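Local atomic coordinates of sugar kinase, pfkB family (Thermotoga maritima, PDB entry 2AJR), a protein that probably phosphorylates a phosphorylated sugar such as fructose 1-phosphate with ATP, as a magnesium-binding kinase of the pfkB family. Residues Leu23-Phe28 / Thr104-Glu109; Thr71-Gly76 / Asn96-Glu101; Gly125-Asp130 / Ile156-Asn161; Arg138-Thr143 / Asn166-Leu171. One frame throughout, in Å; residues are numbered along the deposited sequence.

Contact 1: residues Leu23-Phe28 / Thr104-Glu109; sequences LDREIF and TRENIE. With ACT (acetate ion), chain D.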
loop_
_atom_site.group_PDB
_atom_site.type_symbol
_atom_site.label_atom_id
_atom_site.label_comp_id
_atom_site.label_asym_id
_atom_site.label_seq_id
_atom_site.Cartn_x
_atom_site.Cartn_y
_atom_site.Cartn_z
ATOM N N LEU A 23 9.342 0.109 -3.811
ATOM C CA LEU A 23 9.295 0.551 -2.429
ATOM C C LEU A 23 8.603 -0.532 -1.617
ATOM O O LEU A 23 7.484 -0.912 -1.915
ATOM C CB LEU A 23 8.503 1.846 -2.305
ATOM C CG LEU A 23 9.261 3.060 -2.807
ATOM C CD1 LEU A 23 8.308 4.208 -3.055
ATOM C CD2 LEU A 23 10.319 3.429 -1.788
ATOM N N ASP A 24 9.276 -1.040 -0.601
ATOM C CA ASP A 24 8.714 -2.069 0.246
ATOM C C ASP A 24 8.064 -1.384 1.426
ATOM O O ASP A 24 8.728 -0.659 2.170
ATOM C CB ASP A 24 9.803 -3.022 0.743
ATOM C CG ASP A 24 10.183 -4.061 -0.279
ATOM O OD1 ASP A 24 9.258 -4.639 -0.912
ATOM O OD2 ASP A 24 11.410 -4.308 -0.450
ATOM N N ARG A 25 6.759 -1.579 1.579
ATOM C CA ARG A 25 6.074 -1.178 2.788
ATOM C C ARG A 25 5.840 -2.386 3.674
ATOM O O ARG A 25 4.958 -3.205 3.403
ATOM C CB ARG A 25 4.743 -0.512 2.476
ATOM C CG ARG A 25 4.002 -0.095 3.777
ATOM C CD ARG A 25 3.259 1.215 3.634
ATOM N NE ARG A 25 4.151 2.377 3.636
ATOM C CZ ARG A 25 4.714 2.913 4.720
ATOM N NH1 ARG A 25 4.506 2.409 5.933
ATOM N NH2 ARG A 25 5.494 3.973 4.585
ATOM N N GLU A 26 6.632 -2.482 4.738
ATOM C CA GLU A 26 6.493 -3.541 5.739
ATOM C C GLU A 26 5.582 -3.072 6.880
ATOM O O GLU A 26 5.688 -1.957 7.387
ATOM C CB GLU A 26 7.866 -3.944 6.292
ATOM C CG GLU A 26 8.956 -4.322 5.243
ATOM C CD GLU A 26 10.371 -3.749 5.603
ATOM O OE1 GLU A 26 11.047 -4.348 6.495
ATOM O OE2 GLU A 26 10.791 -2.700 4.990
ATOM N N ILE A 27 4.670 -3.938 7.275
ATOM C CA ILE A 27 3.713 -3.637 8.319
ATOM C C ILE A 27 3.735 -4.841 9.241
ATOM O O ILE A 27 3.644 -5.970 8.770
ATOM C CB ILE A 27 2.300 -3.462 7.734
ATOM C CG1 ILE A 27 2.337 -2.541 6.511
ATOM C CG2 ILE A 27 1.335 -2.917 8.788
ATOM C CD1 ILE A 27 1.141 -2.689 5.614
ATOM N N PHE A 28 3.858 -4.598 10.540
ATOM C CA PHE A 28 4.009 -5.657 11.530
ATOM C C PHE A 28 2.774 -5.682 12.403
ATOM O O PHE A 28 2.533 -4.770 13.161
ATOM C CB PHE A 28 5.294 -5.433 12.345
ATOM C CG PHE A 28 6.524 -5.393 11.479
ATOM C CD1 PHE A 28 7.097 -6.574 11.013
ATOM C CD2 PHE A 28 7.064 -4.181 11.060
ATOM C CE1 PHE A 28 8.223 -6.545 10.167
ATOM C CE2 PHE A 28 8.185 -4.143 10.198
ATOM C CZ PHE A 28 8.758 -5.325 9.753
ATOM N N THR A 104 6.900 3.623 -10.160
ATOM C CA THR A 104 7.627 2.544 -9.540
ATOM C C THR A 104 6.688 1.850 -8.548
ATOM O O THR A 104 5.976 2.503 -7.798
ATOM C CB THR A 104 8.861 3.052 -8.811
ATOM O OG1 THR A 104 9.821 3.512 -9.773
ATOM C CG2 THR A 104 9.483 1.923 -7.957
ATOM N N ARG A 105 6.680 0.529 -8.543
ATOM C CA ARG A 105 5.711 -0.194 -7.739
ATOM C C ARG A 105 5.946 -0.051 -6.242
ATOM O O ARG A 105 7.070 0.104 -5.796
ATOM C CB ARG A 105 5.707 -1.665 -8.131
ATOM C CG ARG A 105 6.964 -2.443 -7.754
ATOM C CD ARG A 105 7.265 -3.419 -8.829
ATOM N NE ARG A 105 8.448 -4.242 -8.597
ATOM C CZ ARG A 105 8.426 -5.508 -8.185
ATOM N NH1 ARG A 105 7.284 -6.118 -7.921
ATOM N NH2 ARG A 105 9.561 -6.164 -8.008
ATOM N N GLU A 106 4.879 -0.069 -5.464
ATOM C CA GLU A 106 5.022 -0.187 -4.025
ATOM C C GLU A 106 4.488 -1.563 -3.680
ATOM O O GLU A 106 3.328 -1.849 -3.948
ATOM C CB GLU A 106 4.262 0.909 -3.273
ATOM C CG GLU A 106 4.442 0.834 -1.726
ATOM C CD GLU A 106 3.650 1.893 -0.909
ATOM O OE1 GLU A 106 2.508 2.232 -1.293
ATOM O OE2 GLU A 106 4.162 2.362 0.143
ATOM N N ASN A 107 5.346 -2.425 -3.129
ATOM C CA ASN A 107 4.924 -3.730 -2.630
ATOM C C ASN A 107 4.602 -3.664 -1.152
ATOM O O ASN A 107 5.131 -2.815 -0.426
ATOM C CB ASN A 107 5.998 -4.790 -2.885
ATOM C CG ASN A 107 6.195 -5.062 -4.359
ATOM O OD1 ASN A 107 5.377 -4.666 -5.193
ATOM N ND2 ASN A 107 7.287 -5.712 -4.691
ATOM N N ILE A 108 3.742 -4.574 -0.713
ATOM C CA ILE A 108 3.277 -4.595 0.673
ATOM C C ILE A 108 3.563 -5.951 1.308
ATOM O O ILE A 108 3.233 -6.980 0.741
ATOM C CB ILE A 108 1.769 -4.263 0.744
ATOM C CG1 ILE A 108 1.548 -2.799 0.320
ATOM C CG2 ILE A 108 1.236 -4.513 2.136
ATOM C CD1 ILE A 108 0.122 -2.420 0.090
ATOM N N GLU A 109 4.214 -5.940 2.466
ATOM C CA GLU A 109 4.506 -7.160 3.211
ATOM C C GLU A 109 3.972 -6.987 4.629
ATOM O O GLU A 109 4.386 -6.087 5.346
ATOM C CB GLU A 109 6.008 -7.454 3.224
ATOM C CG GLU A 109 6.670 -7.580 1.823
ATOM C CD GLU A 109 7.258 -6.258 1.312
ATOM O OE1 GLU A 109 7.502 -5.356 2.137
ATOM O OE2 GLU A 109 7.480 -6.113 0.094
HETATM C C ACT D . 11.504 -7.010 -3.074
HETATM O O ACT D . 10.274 -6.594 -3.148
HETATM O OXT ACT D . 12.246 -6.583 -2.127
HETATM C CH3 ACT D . 12.112 -7.934 -4.091
#
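Arg25 sends CG anti to its backbone N (chi1 179°), and Glu106 does the same; both CG atoms thus start in the same direction, and the two chains lie side by side on one face. Glu106 OE2 lies at the edge of the guanidinium, in its plane, and takes a weak, long bond from Arg25 NE at 3.5 Å. A stronger salt bridge joins Glu106 to Arg25 of the second subunit, so Glu106 is shared between two arginines, which suits an acid at this interface. Farther along, Ile27 CD1 rests on Ile108 CG2 at 3.9 Å. Strands 22-28 and 105-112 run parallel, central in the four-stranded lid sheet of ribokinase-like kinases. Arg25 brackets Ile108 with its backbone: its N donates to Asn107 O at 2.9 Å, almost straight at 175°, and its O accepts from Glu109 N at 3.0 Å. On the other face, Asp24 OD1 and Glu109 OE2 stand 2.5 Å apart, carboxylate planes 72° from each other; one acid probably holds a proton. Lys310 forms a salt bridge with Asp24 OD2, which would favour that acid's charged form. Asn107 OD1 accepts from Phe123 N, while ND2 reaches weakly to an acetate, probably from the crystallisation liquor.

Contact 2: residues Thr71-Gly76 / Asn96-Glu101; sequences TGFVGG and NFVYVE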
loop_
_atom_site.group_PDB
_atom_site.type_symbol
_atom_site.label_atom_id
_atom_site.label_comp_id
_atom_site.label_asym_id
_atom_site.label_seq_id
_atom_site.Cartn_x
_atom_site.Cartn_y
_atom_site.Cartn_z
ATOM N N THR A 71 21.422 0.453 -11.176
ATOM C CA THR A 71 20.652 0.848 -12.347
ATOM C C THR A 71 19.336 0.052 -12.518
ATOM O O THR A 71 19.087 -0.915 -11.798
ATOM C CB THR A 71 21.504 0.749 -13.626
ATOM O OG1 THR A 71 20.846 1.482 -14.671
ATOM C CG2 THR A 71 21.697 -0.692 -14.031
ATOM N N GLY A 72 18.515 0.493 -13.477
ATOM C CA GLY A 72 17.150 0.006 -13.646
ATOM C C GLY A 72 16.189 1.078 -14.160
ATOM O O GLY A 72 16.603 2.067 -14.766
ATOM N N PHE A 73 14.896 0.882 -13.921
ATOM C CA PHE A 73 13.899 1.879 -14.289
ATOM C C PHE A 73 13.213 2.383 -13.034
ATOM O O PHE A 73 12.889 1.599 -12.170
ATOM C CB PHE A 73 12.848 1.286 -15.223
ATOM C CG PHE A 73 13.406 0.711 -16.485
ATOM C CD1 PHE A 73 13.886 1.544 -17.484
ATOM C CD2 PHE A 73 13.437 -0.655 -16.688
ATOM C CE1 PHE A 73 14.410 1.022 -18.659
ATOM C CE2 PHE A 73 13.962 -1.183 -17.867
ATOM C CZ PHE A 73 14.451 -0.335 -18.849
ATOM N N VAL A 74 12.990 3.689 -12.936
ATOM C CA VAL A 74 12.183 4.244 -11.874
ATOM C C VAL A 74 11.219 5.207 -12.508
ATOM O O VAL A 74 11.470 5.704 -13.611
ATOM C CB VAL A 74 13.031 4.986 -10.840
ATOM C CG1 VAL A 74 14.080 4.049 -10.258
ATOM C CG2 VAL A 74 13.673 6.240 -11.456
ATOM N N GLY A 75 10.117 5.493 -11.826
ATOM C CA GLY A 75 9.188 6.482 -12.368
ATOM C C GLY A 75 8.230 7.083 -11.383
ATOM O O GLY A 75 8.001 6.532 -10.319
ATOM N N GLY A 76 7.658 8.220 -11.760
ATOM C CA GLY A 76 6.637 8.894 -10.961
ATOM C C GLY A 76 7.009 9.270 -9.540
ATOM O O GLY A 76 8.181 9.413 -9.201
ATOM N N ASN A 96 21.913 5.265 -11.232
ATOM C CA ASN A 96 21.960 5.581 -12.655
ATOM C C ASN A 96 20.747 4.958 -13.357
ATOM O O ASN A 96 20.870 4.035 -14.163
ATOM C CB ASN A 96 23.277 5.077 -13.244
ATOM C CG ASN A 96 23.459 5.471 -14.691
ATOM O OD1 ASN A 96 22.992 6.527 -15.130
ATOM N ND2 ASN A 96 24.120 4.613 -15.451
ATOM N N PHE A 97 19.577 5.449 -13.003
ATOM C CA PHE A 97 18.320 4.849 -13.407
ATOM C C PHE A 97 17.735 5.581 -14.601
ATOM O O PHE A 97 17.769 6.793 -14.642
ATOM C CB PHE A 97 17.300 4.974 -12.274
ATOM C CG PHE A 97 17.590 4.116 -11.095
ATOM C CD1 PHE A 97 17.472 2.744 -11.184
ATOM C CD2 PHE A 97 17.940 4.672 -9.887
ATOM C CE1 PHE A 97 17.741 1.931 -10.094
ATOM C CE2 PHE A 97 18.200 3.865 -8.785
ATOM C CZ PHE A 97 18.100 2.489 -8.896
ATOM N N VAL A 98 17.137 4.861 -15.536
ATOM C CA VAL A 98 16.369 5.503 -16.589
ATOM C C VAL A 98 14.983 5.817 -16.037
ATOM O O VAL A 98 14.287 4.922 -15.532
ATOM C CB VAL A 98 16.236 4.590 -17.801
ATOM C CG1 VAL A 98 15.151 5.098 -18.743
ATOM C CG2 VAL A 98 17.572 4.475 -18.482
ATOM N N TYR A 99 14.593 7.084 -16.141
ATOM C CA TYR A 99 13.320 7.564 -15.635
ATOM C C TYR A 99 12.233 7.333 -16.659
ATOM O O TYR A 99 12.372 7.744 -17.797
ATOM C CB TYR A 99 13.423 9.048 -15.280
ATOM C CG TYR A 99 14.191 9.219 -13.997
ATOM C CD1 TYR A 99 15.575 9.109 -13.984
ATOM C CD2 TYR A 99 13.537 9.431 -12.787
ATOM C CE1 TYR A 99 16.287 9.216 -12.817
ATOM C CE2 TYR A 99 14.257 9.557 -11.603
ATOM C CZ TYR A 99 15.632 9.438 -11.635
ATOM O OH TYR A 99 16.370 9.552 -10.492
ATOM N N VAL A 100 11.160 6.675 -16.247
ATOM C CA VAL A 100 10.093 6.292 -17.152
ATOM C C VAL A 100 8.800 6.982 -16.736
ATOM O O VAL A 100 8.703 7.518 -15.642
ATOM C CB VAL A 100 9.912 4.740 -17.193
ATOM C CG1 VAL A 100 11.165 4.068 -17.703
ATOM C CG2 VAL A 100 9.556 4.164 -15.810
ATOM N N GLU A 101 7.830 6.990 -17.642
ATOM C CA GLU A 101 6.496 7.524 -17.383
ATOM C C GLU A 101 5.807 6.394 -16.649
ATOM O O GLU A 101 5.887 5.251 -17.074
ATOM C CB GLU A 101 5.805 7.852 -18.729
ATOM C CG GLU A 101 4.632 8.867 -18.708
ATOM C CD GLU A 101 5.044 10.286 -18.294
ATOM O OE1 GLU A 101 5.849 10.920 -19.019
ATOM O OE2 GLU A 101 4.550 10.783 -17.247
HETATM O O HOH W 1 8.763 9.536 -14.138
#
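Strands 73-75 and 96-100 run parallel, their axes 4.6 Å apart and turned by 41°, joined by a ladder in which Val74 donates from its N to Val98 O (3.2 Å) and accepts at its O from Val100 N (2.8 Å). Val74 also spreads its two methyls over two rings: CG1 sits over a face of Phe97, 3.8 Å from the ring centroid, and CG2 over a face of Tyr99, 3.6 Å from the centroid. A branched residue suits this place because each arm makes its own CH-pi contact. The Phe97 ring also brings CD1 to 3.4 Å from Gly72 N, with Gly72 CA at the ring edge; glycine fits because at its phi of 147° a CB would press on the carbonyl O of Thr71 and come close to the ring. An alanine in place of Phe97 would probably leave Val74 CG1 without its aromatic partner and open a gap beside Gly72. On the reverse face, Phe73 CD1 packs against Val100 CG1 at 3.7 Å and against Val98 CB. Thr71 OG1, anti to its backbone N, donates a hydrogen bond to Asn96 O at 2.6 Å. Helix 76-89 links the two strands into a beta-alpha-beta crossover at the margin of this ribokinase-like fold's large sheet.

Contact 3: residues Gly125-Asp130 / Ile156-Asn161; sequences GPDVTD and IPPGVN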
loop_
_atom_site.group_PDB
_atom_site.type_symbol
_atom_site.label_atom_id
_atom_site.label_comp_id
_atom_site.label_asym_id
_atom_site.label_seq_id
_atom_site.Cartn_x
_atom_site.Cartn_y
_atom_site.Cartn_z
ATOM N N GLY A 125 4.723 -3.302 -11.529
ATOM C CA GLY A 125 5.633 -2.282 -12.031
ATOM C C GLY A 125 5.073 -1.567 -13.245
ATOM O O GLY A 125 4.077 -1.990 -13.802
ATOM N N PRO A 126 5.745 -0.493 -13.686
ATOM C CA PRO A 126 5.276 0.316 -14.815
ATOM C C PRO A 126 5.516 -0.345 -16.161
ATOM O O PRO A 126 6.425 -1.146 -16.293
ATOM C CB PRO A 126 6.151 1.560 -14.733
ATOM C CG PRO A 126 7.426 1.047 -14.162
ATOM C CD PRO A 126 7.039 -0.008 -13.167
ATOM N N ASP A 127 4.703 0.012 -17.146
ATOM C CA ASP A 127 4.993 -0.309 -18.539
ATOM C C ASP A 127 6.217 0.467 -18.991
ATOM O O ASP A 127 6.248 1.688 -18.887
ATOM C CB ASP A 127 3.835 0.104 -19.465
ATOM C CG ASP A 127 2.695 -0.889 -19.487
ATOM O OD1 ASP A 127 2.690 -1.853 -18.697
ATOM O OD2 ASP A 127 1.778 -0.675 -20.305
ATOM N N VAL A 128 7.209 -0.240 -19.513
ATOM C CA VAL A 128 8.372 0.394 -20.096
ATOM C C VAL A 128 8.289 0.274 -21.612
ATOM O O VAL A 128 7.977 -0.780 -22.145
ATOM C CB VAL A 128 9.641 -0.252 -19.560
ATOM C CG1 VAL A 128 10.864 0.304 -20.265
ATOM C CG2 VAL A 128 9.729 -0.040 -18.028
ATOM N N THR A 129 8.543 1.376 -22.295
ATOM C CA THR A 129 8.512 1.412 -23.748
ATOM C C THR A 129 9.832 0.918 -24.334
ATOM O O THR A 129 10.800 0.673 -23.605
ATOM C CB THR A 129 8.299 2.835 -24.255
ATOM O OG1 THR A 129 9.493 3.601 -24.036
ATOM C CG2 THR A 129 7.104 3.494 -23.557
ATOM N N ASP A 130 9.867 0.790 -25.658
ATOM C CA ASP A 130 11.057 0.318 -26.359
ATOM C C ASP A 130 12.175 1.386 -26.368
ATOM O O ASP A 130 13.359 1.060 -26.326
ATOM C CB ASP A 130 10.690 -0.111 -27.786
ATOM C CG ASP A 130 11.279 -1.454 -28.156
ATOM O OD1 ASP A 130 11.186 -2.393 -27.334
ATOM O OD2 ASP A 130 11.820 -1.574 -29.271
ATOM N N ILE A 156 11.317 -8.487 -14.360
ATOM C CA ILE A 156 11.269 -7.575 -15.493
ATOM C C ILE A 156 9.946 -6.833 -15.363
ATOM O O ILE A 156 8.956 -7.440 -14.978
ATOM C CB ILE A 156 11.230 -8.408 -16.822
ATOM C CG1 ILE A 156 12.575 -9.066 -17.087
ATOM C CG2 ILE A 156 10.856 -7.570 -18.020
ATOM C CD1 ILE A 156 13.740 -8.253 -16.574
ATOM N N PRO A 157 9.915 -5.525 -15.666
ATOM C CA PRO A 157 8.619 -4.865 -15.697
ATOM C C PRO A 157 7.893 -5.178 -17.004
ATOM O O PRO A 157 8.531 -5.582 -17.966
ATOM C CB PRO A 157 8.986 -3.380 -15.625
ATOM C CG PRO A 157 10.298 -3.299 -16.306
ATOM C CD PRO A 157 11.011 -4.588 -15.977
ATOM N N PRO A 158 6.559 -5.039 -17.024
ATOM C CA PRO A 158 5.773 -5.268 -18.229
ATOM C C PRO A 158 6.235 -4.423 -19.412
ATOM O O PRO A 158 6.637 -3.275 -19.237
ATOM C CB PRO A 158 4.342 -4.858 -17.824
ATOM C CG PRO A 158 4.308 -4.876 -16.388
ATOM C CD PRO A 158 5.710 -4.714 -15.865
ATOM N N GLY A 159 6.161 -5.001 -20.605
ATOM C CA GLY A 159 6.526 -4.301 -21.832
ATOM C C GLY A 159 7.967 -4.526 -22.248
ATOM O O GLY A 159 8.373 -4.093 -23.327
ATOM N N VAL A 160 8.738 -5.190 -21.394
ATOM C CA VAL A 160 10.128 -5.464 -21.673
ATOM C C VAL A 160 10.233 -6.888 -22.161
ATOM O O VAL A 160 9.648 -7.788 -21.577
ATOM C CB VAL A 160 10.968 -5.321 -20.423
ATOM C CG1 VAL A 160 12.382 -5.860 -20.668
ATOM C CG2 VAL A 160 10.983 -3.881 -19.956
ATOM N N ASN A 161 10.979 -7.098 -23.239
ATOM C CA ASN A 161 11.162 -8.441 -23.751
ATOM C C ASN A 161 11.984 -9.287 -22.780
ATOM O O ASN A 161 13.034 -8.860 -22.297
ATOM C CB ASN A 161 11.826 -8.424 -25.113
ATOM C CG ASN A 161 11.768 -9.773 -25.788
ATOM O OD1 ASN A 161 12.459 -10.698 -25.391
ATOM N ND2 ASN A 161 10.931 -9.896 -26.805
#
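Val128 and Pro158 supply the hydrogen bond between these two loops: Val128 N donates to Pro158 O at 3.1 Å, with an angle of 167° at the hydrogen and the donor nearly in line with the carbonyl. The same oxygen receives a CA-H...O contact from Asp127 CA at 3.5 Å, so two neighbouring residues converge on it.

Apolar packing flanks that bond. Val128 directs CG2, anti to its carbonyl carbon, at Pro157 CG (3.7 Å), while its CB lies beside Val160 CG2 (3.9 Å), the two valines side by side and pointing the same way. The branched valine can thus meet both ends of the turn. Phe73 of strand 68-75 and Val133 of helix 130-144 also touch Val128.

Residues Pro157 to Val160 form a type II beta turn, with a weak closing bond from Val160 N to Pro157 O. Proline suits its second position, where phi is -56°, and glycine its third, where phi is 93°. Both loops lead from a strand into a helix of the alpha/beta fold. Thr129 is the N-cap of helix 130-144, OG1 accepting from Asp132 N, while Asn161 OD1 accepts from Gly163 N in the turn that leads into helix 164-174.

Contacts between ring carbons and oxygens complete the join. Pro158 CB lies 3.5 Å from Asp127 OD1, and Pro158 CD faces Gly125 O at 3.8 Å. An alanine in place of Pro158, lacking CG and CD, would probably open a gap beside Gly125 O and, without the ring's hold on phi, let the turn flex. Lys45 of the second subunit forms a salt bridge with Asp127 OD1, hydrogen-bonds Gly125 O and packs on Pro158.

Contact 4: residues Arg138-Thr143 / Asn166-Leu171; sequences RRYKMT and NELVRL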
loop_
_atom_site.group_PDB
_atom_site.type_symbol
_atom_site.label_atom_id
_atom_site.label_comp_id
_atom_site.label_asym_id
_atom_site.label_seq_id
_atom_site.Cartn_x
_atom_site.Cartn_y
_atom_site.Cartn_z
ATOM N N ARG A 138 21.975 1.293 -23.620
ATOM C CA ARG A 138 23.025 2.224 -23.972
ATOM C C ARG A 138 23.814 2.652 -22.720
ATOM O O ARG A 138 25.043 2.731 -22.755
ATOM C CB ARG A 138 22.374 3.411 -24.683
ATOM C CG ARG A 138 23.218 4.124 -25.711
ATOM C CD ARG A 138 24.124 5.142 -25.069
ATOM N NE ARG A 138 23.986 6.444 -25.706
ATOM C CZ ARG A 138 23.066 7.356 -25.397
ATOM N NH1 ARG A 138 22.157 7.146 -24.454
ATOM N NH2 ARG A 138 23.049 8.494 -26.051
ATOM N N ARG A 139 23.117 2.906 -21.615
ATOM C CA ARG A 139 23.776 3.241 -20.342
ATOM C C ARG A 139 24.444 2.040 -19.709
ATOM O O ARG A 139 25.481 2.168 -19.051
ATOM C CB ARG A 139 22.771 3.747 -19.326
ATOM C CG ARG A 139 22.269 5.111 -19.561
ATOM C CD ARG A 139 21.642 5.629 -18.281
ATOM N NE ARG A 139 21.155 6.987 -18.456
ATOM C CZ ARG A 139 20.245 7.570 -17.692
ATOM N NH1 ARG A 139 19.703 6.934 -16.664
ATOM N NH2 ARG A 139 19.871 8.804 -17.966
ATOM N N TYR A 140 23.802 0.885 -19.849
ATOM C CA TYR A 140 24.347 -0.366 -19.326
ATOM C C TYR A 140 25.736 -0.627 -19.929
ATOM O O TYR A 140 26.688 -0.888 -19.196
ATOM C CB TYR A 140 23.388 -1.532 -19.613
ATOM C CG TYR A 140 23.884 -2.886 -19.147
ATOM C CD1 TYR A 140 23.853 -3.242 -17.806
ATOM C CD2 TYR A 140 24.389 -3.811 -20.056
ATOM C CE1 TYR A 140 24.315 -4.493 -17.377
ATOM C CE2 TYR A 140 24.850 -5.056 -19.640
ATOM C CZ TYR A 140 24.807 -5.397 -18.304
ATOM O OH TYR A 140 25.269 -6.642 -17.917
ATOM N N LYS A 141 25.840 -0.531 -21.254
ATOM C CA LYS A 141 27.123 -0.728 -21.952
ATOM C C LYS A 141 28.186 0.202 -21.407
ATOM O O LYS A 141 29.307 -0.208 -21.173
ATOM C CB LYS A 141 26.981 -0.510 -23.469
ATOM C CG LYS A 141 26.192 -1.604 -24.162
ATOM C CD LYS A 141 25.734 -1.207 -25.563
ATOM C CE LYS A 141 24.770 -2.250 -26.158
ATOM N NZ LYS A 141 23.879 -1.670 -27.212
HETATM N N MSE A 142 27.825 1.456 -21.187
HETATM C CA MSE A 142 28.800 2.424 -20.746
HETATM C C MSE A 142 29.324 2.080 -19.365
HETATM O O MSE A 142 30.521 2.113 -19.132
HETATM C CB MSE A 142 28.220 3.829 -20.809
HETATM C CG MSE A 142 28.052 4.287 -22.252
HETATM SE SE MSE A 142 27.084 5.985 -22.525
HETATM C CE MSE A 142 27.448 6.185 -24.482
ATOM N N THR A 143 28.442 1.686 -18.466
ATOM C CA THR A 143 28.845 1.394 -17.107
ATOM C C THR A 143 29.760 0.154 -16.985
ATOM O O THR A 143 30.551 0.049 -16.044
ATOM C CB THR A 143 27.602 1.221 -16.246
ATOM O OG1 THR A 143 26.685 2.289 -16.532
ATOM C CG2 THR A 143 27.960 1.228 -14.771
ATOM N N ASN A 166 19.228 -12.036 -21.404
ATOM C CA ASN A 166 20.246 -12.680 -22.188
ATOM C C ASN A 166 21.203 -11.607 -22.705
ATOM O O ASN A 166 22.409 -11.748 -22.580
ATOM C CB ASN A 166 19.613 -13.476 -23.333
ATOM C CG ASN A 166 20.604 -14.332 -24.053
ATOM O OD1 ASN A 166 21.486 -13.832 -24.747
ATOM N ND2 ASN A 166 20.479 -15.640 -23.886
ATOM N N GLU A 167 20.667 -10.518 -23.250
ATOM C CA GLU A 167 21.531 -9.491 -23.831
ATOM C C GLU A 167 22.428 -8.911 -22.748
ATOM O O GLU A 167 23.592 -8.645 -22.996
ATOM C CB GLU A 167 20.731 -8.386 -24.540
ATOM C CG GLU A 167 21.552 -7.526 -25.513
ATOM N N LEU A 168 21.892 -8.748 -21.545
ATOM C CA LEU A 168 22.640 -8.136 -20.446
ATOM C C LEU A 168 23.816 -8.982 -19.997
ATOM O O LEU A 168 24.888 -8.449 -19.696
ATOM C CB LEU A 168 21.730 -7.884 -19.241
ATOM C CG LEU A 168 20.698 -6.784 -19.482
ATOM C CD1 LEU A 168 19.722 -6.709 -18.325
ATOM C CD2 LEU A 168 21.387 -5.450 -19.721
ATOM N N VAL A 169 23.601 -10.293 -19.925
ATOM C CA VAL A 169 24.666 -11.232 -19.569
ATOM C C VAL A 169 25.709 -11.252 -20.678
ATOM O O VAL A 169 26.916 -11.291 -20.425
ATOM C CB VAL A 169 24.108 -12.661 -19.363
ATOM C CG1 VAL A 169 25.234 -13.690 -19.300
ATOM C CG2 VAL A 169 23.227 -12.723 -18.109
ATOM N N ARG A 170 25.222 -11.211 -21.912
ATOM C CA ARG A 170 26.074 -11.337 -23.075
ATOM C C ARG A 170 27.019 -10.147 -23.169
ATOM O O ARG A 170 28.228 -10.305 -23.310
ATOM C CB ARG A 170 25.214 -11.451 -24.337
ATOM C CG ARG A 170 25.925 -12.115 -25.515
ATOM C CD ARG A 170 25.308 -11.671 -26.830
ATOM N NE ARG A 170 25.574 -10.251 -27.056
ATOM C CZ ARG A 170 24.970 -9.492 -27.964
ATOM N NH1 ARG A 170 24.039 -9.999 -28.767
ATOM N NH2 ARG A 170 25.301 -8.212 -28.072
ATOM N N LEU A 171 26.453 -8.951 -23.087
ATOM C CA LEU A 171 27.241 -7.733 -23.105
ATOM C C LEU A 171 28.294 -7.743 -21.995
ATOM O O LEU A 171 29.460 -7.428 -22.245
ATOM C CB LEU A 171 26.321 -6.526 -22.954
ATOM C CG LEU A 171 25.409 -6.247 -24.152
ATOM C CD1 LEU A 171 24.185 -5.425 -23.735
ATOM C CD2 LEU A 171 26.197 -5.539 -25.233
#
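The Tyr140 ring carries Leu168 CD2 over the centre of one face, 3.4 Å from the centroid and only 10° off the normal, while Leu171 CB sits at its edge, in the ring plane, 3.9 Å from CE2. Tyr140 holds CG anti to its backbone N (chi1 178°), which starts the side chain out from helix 130-144 toward the neighbouring helix. There its hydroxyl donates to Leu168 O at 2.6 Å, approaching from above the carbonyl plane. Leucine suits position 168 because its CD2 methyl reaches the ring face as a CH-pi partner; the bond to the hydroxyl uses only its backbone carbonyl. The two helical segments run roughly parallel, their axes 10.8 Å apart and inclined by 24°; they belong to consecutive helices of the alpha/beta fold, with strand 149-153 between them in the chain. Tyrosine suits this separation because its long flat side chain reaches across between the two helices and brings a polar tip to buried backbone. Val150 and Ile152 of that strand and Leu15 and Val17 of strand 14-18 also touch the Tyr140 side chain, tying the helix pair to the large sheet. Nearer solvent, the extended chain of Lys141 lays its CE against Leu171 CD2 at 3.7 Å.

From the N terminus, strand 22-28 opens contact 1, which closes at strand 105-112, pairing the two central strands of the small lid sheet. Within that long excursion lies contact 2, a shorter loop from strand 68-75 through helix 76-89 to strand 93-100 at the margin of the large sheet; Thr104 and Gly75 meet where the two join. Contacts 3 and 4 follow and cross, their segments alternating: loop 125-130, helix 130-144, loop 156-161, helix 164-174. Contact 3 fastens the loops before the two helices, and contact 4 the helices themselves. Phe73 packs on contact 3 and Arg139 bonds weakly to Phe97 O, so contacts 3 and 4 each meet contact 2, while contacts 1 and 3 each touch the second subunit.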